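Ribonuclease mar1, putative (Trypanosoma cruzi, PDB 1YZV) is of unknown function but belongs to the isochorismatase superfamily, whose members include hydrolases of small molecules, so it may be an enzyme of that kind. Local coordinates at the interface of chains A and B. Sequence-based numbering; all coordinates share one arbitrary frame. Chains: chain A/B, Hypothetical protein.

The interface of chains A and B. Residues chain A 12, 169-170, 172, 175, 179; chain B 121, 125-126, 159.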
loop_
_atom_site.group_PDB
_atom_site.type_symbol
_atom_site.label_atom_id
_atom_site.label_comp_id
_atom_site.label_asym_id
_atom_site.label_seq_id
_atom_site.Cartn_x
_atom_site.Cartn_y
_atom_site.Cartn_z
ATOM N N LEU A 12 18.171 -0.886 1.590
ATOM C CA LEU A 12 18.291 0.553 1.655
ATOM C C LEU A 12 19.529 0.956 0.873
ATOM O O LEU A 12 20.313 0.086 0.465
ATOM C CB LEU A 12 18.428 0.982 3.106
ATOM C CG LEU A 12 17.207 0.720 4.012
ATOM C CD1 LEU A 12 17.570 1.042 5.417
ATOM C CD2 LEU A 12 15.996 1.485 3.538
ATOM N N TYR A 169 12.534 2.090 -4.314
ATOM C CA TYR A 169 11.626 2.465 -3.234
ATOM C C TYR A 169 11.525 3.956 -2.966
ATOM O O TYR A 169 12.252 4.785 -3.550
ATOM C CB TYR A 169 12.031 1.774 -1.974
ATOM C CG TYR A 169 13.341 2.236 -1.455
ATOM C CD1 TYR A 169 14.505 1.561 -1.809
ATOM C CD2 TYR A 169 13.403 3.136 -0.349
ATOM C CE1 TYR A 169 15.722 1.938 -1.269
ATOM C CE2 TYR A 169 14.611 3.521 0.201
ATOM C CZ TYR A 169 15.793 2.970 -0.314
ATOM O OH TYR A 169 17.030 3.264 0.280
ATOM N N ILE A 170 10.538 4.302 -2.162
ATOM C CA ILE A 170 10.223 5.706 -1.932
ATOM C C ILE A 170 10.603 6.041 -0.510
ATOM O O ILE A 170 10.164 5.357 0.459
ATOM C CB ILE A 170 8.712 5.985 -2.107
ATOM C CG1 ILE A 170 8.243 5.459 -3.449
ATOM C CG2 ILE A 170 8.417 7.464 -1.874
ATOM C CD1 ILE A 170 8.746 6.156 -4.501
ATOM N N THR A 172 12.261 9.724 2.009
ATOM C CA THR A 172 12.305 11.201 2.124
ATOM C C THR A 172 13.754 11.644 2.196
ATOM O O THR A 172 14.599 10.898 2.656
ATOM C CB THR A 172 11.523 11.723 3.354
ATOM O OG1 THR A 172 12.038 11.115 4.533
ATOM C CG2 THR A 172 10.039 11.424 3.225
ATOM N N SER A 175 15.657 10.888 5.482
ATOM C CA SER A 175 15.888 9.480 5.606
ATOM C C SER A 175 17.018 9.052 4.697
ATOM O O SER A 175 17.936 8.375 5.159
ATOM C CB SER A 175 14.640 8.701 5.283
ATOM O OG SER A 175 14.771 7.357 5.671
ATOM N N GLN A 179 20.514 7.360 5.677
ATOM C CA GLN A 179 20.836 6.075 5.009
ATOM C C GLN A 179 22.248 6.014 4.422
ATOM O O GLN A 179 22.934 4.981 4.514
ATOM C CB GLN A 179 19.835 5.728 3.892
ATOM C CG GLN A 179 18.478 5.281 4.399
ATOM C CD GLN A 179 17.427 5.268 3.268
ATOM O OE1 GLN A 179 17.696 4.766 2.201
ATOM N NE2 GLN A 179 16.270 5.858 3.511
ATOM N N HIS B 121 12.087 6.983 10.542
ATOM C CA HIS B 121 12.776 6.998 9.269
ATOM C C HIS B 121 14.277 6.918 9.386
ATOM O O HIS B 121 14.998 6.948 8.376
ATOM C CB HIS B 121 12.380 8.241 8.464
ATOM C CG HIS B 121 12.785 9.532 9.097
ATOM N ND1 HIS B 121 12.343 9.915 10.341
ATOM C CD2 HIS B 121 13.625 10.517 8.670
ATOM C CE1 HIS B 121 12.945 11.041 10.686
ATOM N NE2 HIS B 121 13.662 11.468 9.659
ATOM N N LEU B 125 13.891 2.446 11.058
ATOM C CA LEU B 125 14.079 1.951 9.722
ATOM C C LEU B 125 15.373 1.144 9.553
ATOM O O LEU B 125 15.355 0.065 8.946
ATOM C CB LEU B 125 14.096 3.115 8.733
ATOM C CG LEU B 125 14.230 2.741 7.254
ATOM C CD1 LEU B 125 13.072 1.890 6.816
ATOM C CD2 LEU B 125 14.384 3.977 6.349
ATOM N N GLN B 126 16.504 1.756 9.897
ATOM C CA GLN B 126 17.788 1.101 9.747
ATOM C C GLN B 126 17.976 -0.161 10.624
ATOM O O GLN B 126 18.637 -1.103 10.219
ATOM C CB GLN B 126 18.967 2.089 9.932
ATOM C CG GLN B 126 18.875 3.234 8.929
ATOM C CD GLN B 126 20.088 4.074 8.821
ATOM O OE1 GLN B 126 21.221 3.608 9.061
ATOM N NE2 GLN B 126 19.882 5.338 8.443
ATOM N N LEU B 159 7.396 2.288 3.621
ATOM C CA LEU B 159 8.551 1.536 3.102
ATOM C C LEU B 159 8.659 0.151 3.785
ATOM O O LEU B 159 8.687 -0.896 3.117
ATOM C CB LEU B 159 9.825 2.352 3.295
ATOM C CG LEU B 159 11.173 1.757 2.867
ATOM C CD1 LEU B 159 11.049 1.039 1.536
ATOM C CD2 LEU B 159 12.140 2.950 2.792
HETATM O O HOH W 1 17.641 6.749 7.490
#
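A:Tyr169 and A:Leu12 meet B:Leu159 and B:Leu125 in the apolar part of this contact between two copies of an isochorismatase-family protein. The family has an alpha/beta fold in which helices flank a central sheet. Strand 168-171 and helix 173-181 of chain A face helices 120-133 and 150-161 of chain B; whether this pairing exists in the cell the structure alone does not show. The B:Leu159 fork, with CG anti to the backbone N (chi1 178°), presents both methyls to A:Tyr169 from above one face, outside the ring outline. CD2 lies 3.4 Å from ring CD2, at the CD2-CE2 rim, while CD1 reaches ring CD2 and CB. A branched leucine suits this place because its two methyls follow the broad tyrosine side chain. A:Leu12 crosses B:Leu125 obliquely, CD2 meeting CD2 at 4.1 Å.

Polar contacts centre on A:Ser175. Its hydroxyl OG, anti to its own backbone N (chi1 -168°), donates a 2.7 Å hydrogen bond to the B:His121 carbonyl O. The donor lies in the carbonyl plane, on a lone pair. Serine is short enough for its CB to pack close to B:His121 CB at the same time. The backbone N of A:Ser175 lies at the edge of the B:His121 imidazole, in its plane, near CD2. B:Leu125 suits its place by setting methyl CD2 beside the hydroxyl and near A:Gln179 NE2.

Within chain A, A:Gln179 appears to position this donor. Its amide NE2 gives a hydrogen bond to A:Ser175 OG at 3.0 Å, in the amide plane. The A:Tyr169 phenol OH donates to A:Gln179 OE1 at 2.5 Å, the donor tilted 21° out of the carbonyl plane. A glutamine, with donor and acceptor on one flat group, can thus link tyrosine to serine, and the two bonds should limit rotation of its amide.

Water 1 bridges the chains by hydrogen bonds. One joins it to the backbone A:Ser175 O at 2.9 Å. Another, of 2.8 Å, reaches the backbone B:His121 O, which thus has both water and A:Ser175 OG as partners. The long, extended B:Gln126 brings its amide NE2 within 2.8 Å of the same water.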